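Local coordinates for protein lombricine kinase (Urechis caupo, PDB 3JPZ) that catalyses the reversible transfer of a phosphoryl group between ATP and the guanidino compound lombricine, as a member of the phosphagen kinase family, at residues 46-51 and 73-78; 150-155 and 203-208; 220-225 and 256-261; 226-229 and 234-237. One frame throughout, in Å; residues are numbered along the deposited sequence.

Contact 1. Residues 46-51 and 73-78; sequences KVIQPS and KELFDA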
loop_
_atom_site.group_PDB
_atom_site.type_symbol
_atom_site.label_atom_id
_atom_site.label_comp_id
_atom_site.label_asym_id
_atom_site.label_seq_id
_atom_site.Cartn_x
_atom_site.Cartn_y
_atom_site.Cartn_z
ATOM N N LYS A 46 -7.537 -5.061 -11.105
ATOM C CA LYS A 46 -7.011 -5.673 -9.886
ATOM C C LYS A 46 -5.795 -6.569 -10.149
ATOM O O LYS A 46 -4.786 -6.477 -9.456
ATOM C CB LYS A 46 -8.094 -6.516 -9.206
ATOM C CG LYS A 46 -7.597 -7.229 -7.962
ATOM C CD LYS A 46 -7.294 -6.241 -6.861
ATOM C CE LYS A 46 -6.528 -6.878 -5.738
ATOM N NZ LYS A 46 -6.320 -5.912 -4.617
ATOM N N VAL A 47 -5.890 -7.461 -11.129
ATOM C CA VAL A 47 -4.823 -8.436 -11.307
ATOM C C VAL A 47 -3.580 -7.805 -11.920
ATOM O O VAL A 47 -2.483 -8.340 -11.789
ATOM C CB VAL A 47 -5.266 -9.645 -12.145
ATOM C CG1 VAL A 47 -6.509 -10.273 -11.525
ATOM C CG2 VAL A 47 -5.509 -9.246 -13.603
ATOM N N ILE A 48 -3.737 -6.655 -12.567
ATOM C CA ILE A 48 -2.580 -6.008 -13.195
ATOM C C ILE A 48 -2.062 -4.810 -12.416
ATOM O O ILE A 48 -1.058 -4.209 -12.797
ATOM C CB ILE A 48 -2.885 -5.555 -14.634
ATOM C CG1 ILE A 48 -3.889 -4.402 -14.631
ATOM C CG2 ILE A 48 -3.390 -6.725 -15.463
ATOM C CD1 ILE A 48 -3.936 -3.646 -15.917
ATOM N N GLN A 49 -2.731 -4.456 -11.326
ATOM C CA GLN A 49 -2.333 -3.271 -10.559
ATOM C C GLN A 49 -0.831 -3.207 -10.269
ATOM O O GLN A 49 -0.198 -2.184 -10.520
ATOM C CB GLN A 49 -3.100 -3.174 -9.246
ATOM C CG GLN A 49 -2.800 -1.885 -8.488
ATOM C CD GLN A 49 -3.201 -0.646 -9.261
ATOM O OE1 GLN A 49 -4.367 -0.447 -9.561
ATOM N NE2 GLN A 49 -2.225 0.199 -9.586
ATOM N N PRO A 50 -0.255 -4.290 -9.723
ATOM C CA PRO A 50 1.175 -4.282 -9.394
ATOM C C PRO A 50 2.049 -3.908 -10.589
ATOM O O PRO A 50 3.071 -3.236 -10.431
ATOM C CB PRO A 50 1.451 -5.729 -8.983
ATOM C CG PRO A 50 0.129 -6.254 -8.536
ATOM C CD PRO A 50 -0.894 -5.573 -9.389
ATOM N N SER A 51 1.628 -4.356 -11.767
ATOM C CA SER A 51 2.382 -4.127 -12.996
ATOM C C SER A 51 2.447 -2.643 -13.350
ATOM O O SER A 51 3.363 -2.202 -14.038
ATOM C CB SER A 51 1.761 -4.910 -14.155
ATOM O OG SER A 51 0.573 -4.294 -14.615
ATOM N N LYS A 73 -7.824 -15.402 -18.481
ATOM C CA LYS A 73 -6.992 -16.496 -18.961
ATOM C C LYS A 73 -5.922 -16.051 -19.946
ATOM O O LYS A 73 -4.775 -16.478 -19.853
ATOM C CB LYS A 73 -7.862 -17.571 -19.609
ATOM C CG LYS A 73 -7.101 -18.821 -20.010
ATOM C CD LYS A 73 -8.048 -19.947 -20.372
ATOM C CE LYS A 73 -7.438 -21.303 -20.058
ATOM N NZ LYS A 73 -6.024 -21.387 -20.506
ATOM N N GLU A 74 -6.290 -15.200 -20.893
ATOM C CA GLU A 74 -5.372 -14.861 -21.971
ATOM C C GLU A 74 -4.220 -13.998 -21.470
ATOM O O GLU A 74 -3.150 -13.967 -22.082
ATOM C CB GLU A 74 -6.110 -14.154 -23.104
ATOM C CG GLU A 74 -6.192 -12.648 -22.973
ATOM C CD GLU A 74 -6.754 -12.011 -24.222
ATOM O OE1 GLU A 74 -6.163 -12.201 -25.306
ATOM O OE2 GLU A 74 -7.796 -11.335 -24.119
ATOM N N LEU A 75 -4.439 -13.308 -20.355
ATOM C CA LEU A 75 -3.394 -12.490 -19.761
ATOM C C LEU A 75 -2.481 -13.334 -18.886
ATOM O O LEU A 75 -1.252 -13.223 -18.950
ATOM C CB LEU A 75 -4.002 -11.339 -18.949
ATOM C CG LEU A 75 -2.999 -10.410 -18.266
ATOM C CD1 LEU A 75 -1.881 -9.978 -19.218
ATOM C CD2 LEU A 75 -3.718 -9.203 -17.692
ATOM N N PHE A 76 -3.077 -14.177 -18.053
ATOM C CA PHE A 76 -2.287 -15.072 -17.236
ATOM C C PHE A 76 -1.505 -16.023 -18.113
ATOM O O PHE A 76 -0.347 -16.295 -17.846
ATOM C CB PHE A 76 -3.164 -15.837 -16.251
ATOM C CG PHE A 76 -3.572 -15.019 -15.074
ATOM C CD1 PHE A 76 -2.853 -15.076 -13.892
ATOM C CD2 PHE A 76 -4.642 -14.155 -15.159
ATOM C CE1 PHE A 76 -3.219 -14.318 -12.821
ATOM C CE2 PHE A 76 -5.004 -13.384 -14.086
ATOM C CZ PHE A 76 -4.296 -13.461 -12.919
ATOM N N ASP A 77 -2.118 -16.506 -19.182
ATOM C CA ASP A 77 -1.451 -17.501 -20.008
ATOM C C ASP A 77 -0.212 -16.905 -20.671
ATOM O O ASP A 77 0.826 -17.551 -20.757
ATOM C CB ASP A 77 -2.408 -18.084 -21.038
ATOM C CG ASP A 77 -3.281 -19.181 -20.460
ATOM O OD1 ASP A 77 -3.317 -19.325 -19.221
ATOM O OD2 ASP A 77 -3.920 -19.907 -21.248
ATOM N N ALA A 78 -0.305 -15.663 -21.121
ATOM C CA ALA A 78 0.834 -15.040 -21.779
ATOM C C ALA A 78 1.960 -14.809 -20.778
ATOM O O ALA A 78 3.136 -15.021 -21.077
ATOM C CB ALA A 78 0.424 -13.735 -22.428
#
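V47 and L75 give up the most surface here, with F76 close behind. V47 turns its branched head toward the other helix and rests on the far end of the F76 ring: CB lies 4.0 Å from CZ of F76, and CG1 of V47 is almost as near the same atom. The approach is oblique to the ring. F76 reaches across because its CG stands anti to the carbonyl carbon (chi1 -78°), and a long flat side chain suits the 9.3 Å between its CA and that of V47. The two helices, 44-53 and 73-83, belong to the small helical N-terminal domain of the phosphagen kinases; their short segments run 37° apart with axes 11.9 Å from each other, so they meet through side chains. L75 fills the next position, its CD2 meeting the CG2 branch of I48, the two side chains crossing at about a right angle. I48 CG2 and L75 CD2 are 3.3 Å apart, shorter than usual van der Waals contact. Branched aliphatic residues suit this buried seam because their side chains carry no polar group to bury. I48 also packs on Y30 and on R135 of the second subunit, while Y69 meets the F76 ring with planes about 55° apart. On the flank of helix 73-83 turned from this seam, K73 NZ forms a salt bridge with D77 OD2 at 2.7 Å, while OD1 pairs with R263.

Contact 2. Residues 150-155 and 203-208; sequences AGLSGD and GIWHNN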
loop_
_atom_site.group_PDB
_atom_site.type_symbol
_atom_site.label_atom_id
_atom_site.label_comp_id
_atom_site.label_asym_id
_atom_site.label_seq_id
_atom_site.Cartn_x
_atom_site.Cartn_y
_atom_site.Cartn_z
ATOM N N ALA A 150 -5.541 -28.900 13.838
ATOM C CA ALA A 150 -5.781 -29.385 15.188
ATOM C C ALA A 150 -6.073 -30.879 15.196
ATOM O O ALA A 150 -6.077 -31.505 16.252
ATOM C CB ALA A 150 -6.932 -28.617 15.820
ATOM N N GLY A 151 -6.320 -31.439 14.016
ATOM C CA GLY A 151 -6.613 -32.853 13.876
ATOM C C GLY A 151 -5.403 -33.677 13.489
ATOM O O GLY A 151 -5.504 -34.884 13.293
ATOM N N LEU A 152 -4.254 -33.024 13.363
ATOM C CA LEU A 152 -3.004 -33.740 13.167
ATOM C C LEU A 152 -2.547 -34.297 14.504
ATOM O O LEU A 152 -2.831 -33.723 15.555
ATOM C CB LEU A 152 -1.921 -32.815 12.602
ATOM C CG LEU A 152 -2.244 -32.101 11.292
ATOM C CD1 LEU A 152 -0.991 -31.448 10.726
ATOM C CD2 LEU A 152 -2.839 -33.067 10.291
ATOM N N SER A 153 -1.837 -35.418 14.466
ATOM C CA SER A 153 -1.257 -35.988 15.675
ATOM C C SER A 153 0.150 -36.479 15.371
ATOM O O SER A 153 0.728 -36.124 14.345
ATOM C CB SER A 153 -2.117 -37.138 16.200
ATOM O OG SER A 153 -2.020 -38.273 15.359
ATOM N N GLY A 154 0.696 -37.298 16.263
ATOM C CA GLY A 154 2.027 -37.839 16.073
ATOM C C GLY A 154 3.081 -36.754 16.011
ATOM O O GLY A 154 3.083 -35.833 16.828
ATOM N N ASP A 155 3.985 -36.861 15.042
ATOM C CA ASP A 155 5.051 -35.877 14.901
ATOM C C ASP A 155 4.545 -34.611 14.212
ATOM O O ASP A 155 5.306 -33.672 13.994
ATOM C CB ASP A 155 6.230 -36.458 14.119
ATOM C CG ASP A 155 5.932 -36.600 12.655
ATOM O OD1 ASP A 155 4.795 -36.994 12.324
ATOM O OD2 ASP A 155 6.827 -36.311 11.838
ATOM N N GLY A 203 -1.081 -16.145 11.056
ATOM C CA GLY A 203 -0.537 -16.954 12.125
ATOM C C GLY A 203 0.567 -17.894 11.714
ATOM O O GLY A 203 0.827 -18.118 10.533
ATOM N N ILE A 204 1.219 -18.443 12.728
ATOM C CA ILE A 204 2.281 -19.404 12.545
ATOM C C ILE A 204 1.928 -20.654 13.320
ATOM O O ILE A 204 1.699 -20.600 14.524
ATOM C CB ILE A 204 3.605 -18.858 13.084
ATOM C CG1 ILE A 204 3.972 -17.555 12.364
ATOM C CG2 ILE A 204 4.697 -19.903 12.937
ATOM C CD1 ILE A 204 5.066 -16.762 13.054
ATOM N N TRP A 205 1.867 -21.779 12.622
ATOM C CA TRP A 205 1.687 -23.073 13.254
ATOM C C TRP A 205 2.955 -23.867 13.024
ATOM O O TRP A 205 3.637 -23.675 12.022
ATOM C CB TRP A 205 0.504 -23.808 12.632
ATOM C CG TRP A 205 0.210 -25.154 13.237
ATOM C CD1 TRP A 205 -0.712 -25.430 14.208
ATOM C CD2 TRP A 205 0.821 -26.407 12.901
ATOM N NE1 TRP A 205 -0.708 -26.771 14.498
ATOM C CE2 TRP A 205 0.222 -27.394 13.710
ATOM C CE3 TRP A 205 1.817 -26.790 11.996
ATOM C CZ2 TRP A 205 0.590 -28.731 13.645
ATOM C CZ3 TRP A 205 2.176 -28.117 11.934
ATOM C CH2 TRP A 205 1.566 -29.073 12.753
ATOM N N HIS A 206 3.288 -24.744 13.960
ATOM C CA HIS A 206 4.334 -25.722 13.716
ATOM C C HIS A 206 4.213 -26.869 14.693
ATOM O O HIS A 206 3.601 -26.734 15.755
ATOM C CB HIS A 206 5.730 -25.088 13.790
ATOM C CG HIS A 206 6.140 -24.664 15.166
ATOM N ND1 HIS A 206 6.686 -25.534 16.082
ATOM C CD2 HIS A 206 6.106 -23.453 15.772
ATOM C CE1 HIS A 206 6.961 -24.883 17.198
ATOM N NE2 HIS A 206 6.618 -23.618 17.036
ATOM N N ASN A 207 4.794 -28.003 14.323
ATOM C CA ASN A 207 4.802 -29.164 15.190
ATOM C C ASN A 207 5.846 -29.008 16.282
ATOM O O ASN A 207 6.676 -28.100 16.239
ATOM C CB ASN A 207 5.068 -30.438 14.383
ATOM C CG ASN A 207 6.408 -30.415 13.673
ATOM O OD1 ASN A 207 7.210 -29.495 13.845
ATOM N ND2 ASN A 207 6.653 -31.434 12.864
ATOM N N ASN A 208 5.805 -29.910 17.253
ATOM C CA ASN A 208 6.686 -29.844 18.410
ATOM C C ASN A 208 8.165 -30.004 18.062
ATOM O O ASN A 208 9.021 -29.388 18.696
ATOM C CB ASN A 208 6.263 -30.907 19.420
ATOM C CG ASN A 208 4.843 -30.703 19.902
ATOM O OD1 ASN A 208 4.263 -29.641 19.696
ATOM N ND2 ASN A 208 4.275 -31.719 20.540
#
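OD1 of N207 accepts hydrogen bonds from the backbone N-H groups of T211 and F212, and at the other end of the amide ND2 donates to the main-chain oxygen of D155, with ND2 and O 2.8 Å apart. This asparagine closes strand 203-207 of the antiparallel sheet at the centre of the catalytic domain, where the chain turns in a beta hairpin into strand 212-216, and it ties that turn to the loop leading from helix 135-149 to strand 158-162. Asparagine fits the place because one flat group carries both an acceptor for the turn and a donor for the loop. CG sits between the backbone N and the carbonyl carbon (chi1 61°), which folds the amide back beside its own main chain. The bond to D155 is bent at the hydrogen, 133°, and the oxygen lies 30° out of the amide plane, although ND2 itself comes nearly along the C=O axis. D155 offers only its backbone oxygen to the strand; its carboxylate is taken by R242 through OD1 and by R239 through OD2, both from helix 233-252. Ahead of it in the loop, L152 turns toward the sheet and also packs on A246 and I247, so that it touches both helix and strand. W205, its CG anti to the backbone N, extends its six-membered ring toward the loop, a broad apolar surface for the leucine methyl. The meeting point is L152 CD1 against W205 CH2, 4.0 Å apart and oblique to the ring.

Contact 3. Residues 220-225 and 256-261; sequences DHMRVI and REYMWN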
loop_
_atom_site.group_PDB
_atom_site.type_symbol
_atom_site.label_atom_id
_atom_site.label_comp_id
_atom_site.label_asym_id
_atom_site.label_seq_id
_atom_site.Cartn_x
_atom_site.Cartn_y
_atom_site.Cartn_z
ATOM N N ASP A 220 0.506 -16.598 0.782
ATOM C CA ASP A 220 -0.467 -17.589 0.346
ATOM C C ASP A 220 -1.412 -17.836 1.512
ATOM O O ASP A 220 -1.147 -17.401 2.629
ATOM C CB ASP A 220 0.235 -18.889 -0.053
ATOM C CG ASP A 220 1.224 -18.693 -1.196
ATOM O OD1 ASP A 220 0.796 -18.286 -2.297
ATOM O OD2 ASP A 220 2.430 -18.950 -0.998
ATOM N N HIS A 221 -2.522 -18.520 1.270
ATOM C CA HIS A 221 -3.383 -18.882 2.379
ATOM C C HIS A 221 -2.553 -19.719 3.334
ATOM O O HIS A 221 -2.455 -19.421 4.522
ATOM C CB HIS A 221 -4.616 -19.669 1.921
ATOM C CG HIS A 221 -5.637 -18.839 1.211
ATOM N ND1 HIS A 221 -6.487 -19.361 0.260
ATOM C CD2 HIS A 221 -5.942 -17.524 1.305
ATOM C CE1 HIS A 221 -7.272 -18.404 -0.199
ATOM N NE2 HIS A 221 -6.962 -17.279 0.419
ATOM N N MET A 222 -1.934 -20.760 2.796
ATOM C CA MET A 222 -1.146 -21.677 3.594
ATOM C C MET A 222 0.211 -21.916 2.957
ATOM O O MET A 222 0.301 -22.444 1.858
ATOM C CB MET A 222 -1.867 -23.012 3.729
ATOM C CG MET A 222 -1.199 -23.969 4.686
ATOM S SD MET A 222 -2.188 -25.446 4.939
ATOM C CE MET A 222 -2.083 -26.181 3.305
ATOM N N ARG A 223 1.259 -21.525 3.665
ATOM C CA ARG A 223 2.623 -21.776 3.232
ATOM C C ARG A 223 3.152 -22.905 4.084
ATOM O O ARG A 223 3.293 -22.759 5.294
ATOM C CB ARG A 223 3.480 -20.530 3.414
ATOM C CG ARG A 223 4.981 -20.809 3.514
ATOM C CD ARG A 223 5.645 -20.908 2.154
ATOM N NE ARG A 223 6.284 -19.651 1.770
ATOM C CZ ARG A 223 5.688 -18.669 1.100
ATOM N NH1 ARG A 223 4.423 -18.783 0.724
ATOM N NH2 ARG A 223 6.363 -17.568 0.805
ATOM N N VAL A 224 3.432 -24.037 3.458
ATOM C CA VAL A 224 3.867 -25.219 4.188
ATOM C C VAL A 224 5.362 -25.417 4.024
ATOM O O VAL A 224 5.868 -25.475 2.909
ATOM C CB VAL A 224 3.130 -26.461 3.687
ATOM C CG1 VAL A 224 3.723 -27.713 4.289
ATOM C CG2 VAL A 224 1.637 -26.351 4.002
ATOM N N ILE A 225 6.079 -25.500 5.136
ATOM C CA ILE A 225 7.507 -25.756 5.071
ATOM C C ILE A 225 7.870 -26.961 5.912
ATOM O O ILE A 225 7.578 -27.000 7.097
ATOM C CB ILE A 225 8.317 -24.542 5.544
ATOM C CG1 ILE A 225 7.942 -23.305 4.712
ATOM C CG2 ILE A 225 9.805 -24.828 5.406
ATOM C CD1 ILE A 225 7.774 -22.065 5.522
ATOM N N ARG A 256 -13.697 -28.738 2.178
ATOM C CA ARG A 256 -12.687 -27.845 1.628
ATOM C C ARG A 256 -11.588 -28.627 0.914
ATOM O O ARG A 256 -11.381 -29.811 1.175
ATOM C CB ARG A 256 -12.098 -26.977 2.740
ATOM C CG ARG A 256 -13.057 -25.918 3.284
ATOM C CD ARG A 256 -13.421 -24.878 2.228
ATOM N NE ARG A 256 -14.173 -23.751 2.783
ATOM C CZ ARG A 256 -14.698 -22.770 2.052
ATOM N NH1 ARG A 256 -14.560 -22.771 0.732
ATOM N NH2 ARG A 256 -15.361 -21.785 2.644
ATOM N N GLU A 257 -10.883 -27.956 0.011
ATOM C CA GLU A 257 -9.857 -28.610 -0.791
ATOM C C GLU A 257 -8.861 -27.585 -1.317
ATOM O O GLU A 257 -9.211 -26.426 -1.549
ATOM C CB GLU A 257 -10.512 -29.342 -1.962
ATOM C CG GLU A 257 -11.337 -28.437 -2.870
ATOM C CD GLU A 257 -12.266 -29.220 -3.783
ATOM O OE1 GLU A 257 -12.493 -30.419 -3.513
ATOM O OE2 GLU A 257 -12.776 -28.641 -4.766
ATOM N N TYR A 258 -7.613 -28.005 -1.492
ATOM C CA TYR A 258 -6.616 -27.136 -2.101
ATOM C C TYR A 258 -7.082 -26.722 -3.493
ATOM O O TYR A 258 -7.685 -27.513 -4.212
ATOM C CB TYR A 258 -5.259 -27.844 -2.217
ATOM C CG TYR A 258 -4.640 -28.284 -0.907
ATOM C CD1 TYR A 258 -4.804 -27.540 0.251
ATOM C CD2 TYR A 258 -3.851 -29.427 -0.845
ATOM C CE1 TYR A 258 -4.231 -27.938 1.442
ATOM C CE2 TYR A 258 -3.266 -29.831 0.338
ATOM C CZ TYR A 258 -3.457 -29.082 1.478
ATOM O OH TYR A 258 -2.871 -29.479 2.653
ATOM N N MET A 259 -6.797 -25.483 -3.881
ATOM C CA MET A 259 -7.006 -25.059 -5.254
ATOM C C MET A 259 -6.009 -25.772 -6.144
ATOM O O MET A 259 -4.798 -25.665 -5.944
ATOM C CB MET A 259 -6.777 -23.557 -5.398
ATOM C CG MET A 259 -7.772 -22.694 -4.665
ATOM S SD MET A 259 -7.251 -20.975 -4.780
ATOM C CE MET A 259 -8.298 -20.230 -3.540
ATOM N N TRP A 260 -6.517 -26.477 -7.144
ATOM C CA TRP A 260 -5.671 -27.255 -8.035
ATOM C C TRP A 260 -6.422 -27.561 -9.312
ATOM O O TRP A 260 -7.573 -27.998 -9.275
ATOM C CB TRP A 260 -5.273 -28.569 -7.362
ATOM C CG TRP A 260 -4.476 -29.489 -8.243
ATOM C CD1 TRP A 260 -3.114 -29.544 -8.351
ATOM C CD2 TRP A 260 -4.991 -30.489 -9.135
ATOM N NE1 TRP A 260 -2.754 -30.516 -9.253
ATOM C CE2 TRP A 260 -3.885 -31.106 -9.752
ATOM C CE3 TRP A 260 -6.278 -30.915 -9.478
ATOM C CZ2 TRP A 260 -4.025 -32.131 -10.689
ATOM C CZ3 TRP A 260 -6.416 -31.937 -10.409
ATOM C CH2 TRP A 260 -5.297 -32.532 -11.001
ATOM N N ASN A 261 -5.787 -27.330 -10.451
ATOM C CA ASN A 261 -6.363 -27.809 -11.694
ATOM C C ASN A 261 -5.318 -28.537 -12.522
ATOM O O ASN A 261 -4.112 -28.403 -12.286
ATOM C CB ASN A 261 -7.072 -26.685 -12.474
ATOM C CG ASN A 261 -6.109 -25.716 -13.130
ATOM O OD1 ASN A 261 -5.121 -26.120 -13.724
ATOM N ND2 ASN A 261 -6.414 -24.429 -13.047
#
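Y258 is the first residue of 256-261 to meet the other segment, its ring end reaching M222. The methyl CE of M222 lies 3.3 Å from CE1 of Y258, a close approach oblique to the ring, and 3.5 Å from the OH of Y258. M222 extends from the strand with CG anti to the backbone N and then bends at its last torsion (chi3 67°), which brings the methyl to the CE1 side of the tyrosine. A flexible thioether adapts readily to such a flat neighbour. The phenol oxygen of Y258 is hydrogen-bonded to the backbone O of L244, so the hydroxyl ties Y258 to helix 233-252. That helix packs against the antiparallel sheet of the catalytic domain, and the segment 256-261 comes back past the start of strand 222-229. M259 follows, its chain extended beyond CG, and its CE reaches CE1 of H221 at 3.9 Å, at the edge of the imidazole and near its plane. The histidine suits this spot by joining carbon contact to polar duties: ND1 pairs with the backbone N of I124 and NE2 with the O of C128. Next to M222, R223, an ADP-binding residue though no nucleotide is bound here, bridges D220, with NH1 2.6 Å from OD2.

Contact 4. Residues 226-229 and 234-237; sequences SMQK and KAVF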
loop_
_atom_site.group_PDB
_atom_site.type_symbol
_atom_site.label_atom_id
_atom_site.label_comp_id
_atom_site.label_asym_id
_atom_site.label_seq_id
_atom_site.Cartn_x
_atom_site.Cartn_y
_atom_site.Cartn_z
ATOM N N SER A 226 8.493 -27.951 5.282
ATOM C CA SER A 226 9.124 -29.037 6.001
ATOM C C SER A 226 10.634 -28.822 6.019
ATOM O O SER A 226 11.212 -28.401 5.018
ATOM C CB SER A 226 8.793 -30.374 5.346
ATOM O OG SER A 226 9.479 -31.421 5.991
ATOM N N MET A 227 11.265 -29.114 7.158
ATOM C CA MET A 227 12.680 -28.818 7.347
ATOM C C MET A 227 13.337 -29.686 8.423
ATOM O O MET A 227 12.674 -30.160 9.361
ATOM C CB MET A 227 12.835 -27.350 7.736
ATOM C CG MET A 227 12.183 -27.013 9.068
ATOM S SD MET A 227 12.251 -25.264 9.479
ATOM C CE MET A 227 11.109 -24.593 8.271
ATOM N N GLN A 228 14.647 -29.882 8.269
ATOM C CA GLN A 228 15.491 -30.564 9.242
ATOM C C GLN A 228 16.918 -30.079 9.067
ATOM O O GLN A 228 17.330 -29.731 7.969
ATOM C CB GLN A 228 15.520 -32.078 9.011
ATOM C CG GLN A 228 14.237 -32.817 9.280
ATOM C CD GLN A 228 14.400 -34.323 9.160
ATOM O OE1 GLN A 228 13.501 -35.079 9.531
ATOM N NE2 GLN A 228 15.555 -34.769 8.646
ATOM N N LYS A 229 17.687 -30.087 10.143
ATOM C CA LYS A 229 19.126 -29.924 10.018
ATOM C C LYS A 229 19.631 -31.221 9.416
ATOM O O LYS A 229 18.961 -32.243 9.521
ATOM C CB LYS A 229 19.771 -29.709 11.382
ATOM C CG LYS A 229 19.026 -28.756 12.305
ATOM C CD LYS A 229 19.173 -29.192 13.757
ATOM C CE LYS A 229 20.624 -29.483 14.126
ATOM N NZ LYS A 229 20.721 -30.420 15.278
ATOM N N LYS A 234 15.130 -36.574 1.821
ATOM C CA LYS A 234 14.097 -37.560 1.558
ATOM C C LYS A 234 13.137 -37.601 2.738
ATOM O O LYS A 234 11.934 -37.674 2.561
ATOM C CB LYS A 234 14.710 -38.943 1.309
ATOM C CG LYS A 234 13.696 -40.085 1.327
ATOM C CD LYS A 234 14.327 -41.402 0.871
ATOM C CE LYS A 234 13.356 -42.573 1.016
ATOM N NZ LYS A 234 13.904 -43.832 0.437
ATOM N N ALA A 235 13.687 -37.557 3.945
ATOM C CA ALA A 235 12.882 -37.508 5.150
ATOM C C ALA A 235 12.070 -36.218 5.163
ATOM O O ALA A 235 10.916 -36.211 5.573
ATOM C CB ALA A 235 13.770 -37.595 6.379
ATOM N N VAL A 236 12.676 -35.131 4.694
ATOM C CA VAL A 236 12.021 -33.828 4.669
ATOM C C VAL A 236 10.846 -33.821 3.708
ATOM O O VAL A 236 9.803 -33.221 3.982
ATOM C CB VAL A 236 13.000 -32.711 4.240
ATOM C CG1 VAL A 236 12.239 -31.410 4.012
ATOM C CG2 VAL A 236 14.069 -32.523 5.285
ATOM N N PHE A 237 11.025 -34.493 2.578
ATOM C CA PHE A 237 9.988 -34.595 1.570
ATOM C C PHE A 237 8.887 -35.527 2.079
ATOM O O PHE A 237 7.709 -35.310 1.812
ATOM C CB PHE A 237 10.583 -35.133 0.266
ATOM C CG PHE A 237 9.622 -35.134 -0.897
ATOM C CD1 PHE A 237 8.907 -33.999 -1.228
ATOM C CD2 PHE A 237 9.462 -36.271 -1.673
ATOM C CE1 PHE A 237 8.039 -34.000 -2.304
ATOM C CE2 PHE A 237 8.596 -36.281 -2.750
ATOM C CZ PHE A 237 7.885 -35.144 -3.066
#
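S226 opens the contact by hydrogen-bonding the backbone oxygen of V236, its OG 2.7 Å from that O. The hydroxyl reaches there because OG stands anti to the backbone N (chi1 176°), and it meets the carbonyl in its plane, on a lone pair, at a C=O...O angle of 126°. A small hydroxyl suits the spot, where a helix passes so near that V236 CG1 lies 3.4 Å from the same OG. CG1 of V236 also approaches the main-chain O of S226 at 3.3 Å. M227 sends its side chain to the other side of the strand, toward R117, an ADP-binding residue of this protein; what it presents to the helix is its backbone, its N lying 4.0 Å from V236 CG1. Side chains alternate as in any beta strand; 222-229 is an inner strand, between 212-216 and 113-122 in the antiparallel sheet of the catalytic domain, and a short turn sends the chain straight back as helix 233-252 over one face. Q228 points to the helix again. Its CG lies 4.0 Å from CG2 of V236, the two side chains sliding past each other in opposite directions, and the extended chain carries the amide to A235, whose CB is 4.0 Å from NE2 of Q228. Alanine is short enough to let the amide lie over it. The OE1 of Q228 is hydrogen-bonded to R239. The serine hydroxyl gives the V236 oxygen a donor from the strand, so a polar bond and methyl contacts together hold the helix start to the strand.

Contacts 2, 3 and 4 all reach the large antiparallel sheet of the catalytic domain, whereas contact 1 lies in the N-terminal domain, its centre about 36 Å from that of contact 2 and on the opposite side of the chain's centre. Contacts 3 and 4 share strand 222-229, their centres about 19 Å apart; helix 233-252, whose first turn lies in contact 4, also supplies partners to contacts 2 and 3. R239 of that helix serves both D155 in contact 2 and Q228 in contact 4. The nucleotide site lies nearest contacts 3 and 4: contact 3 contains R223, about 10 Å from W205 of contact 2 between side chains, and the M227 side chain in contact 4 is about 4 Å from that of R117. Contact 1 lies away from it.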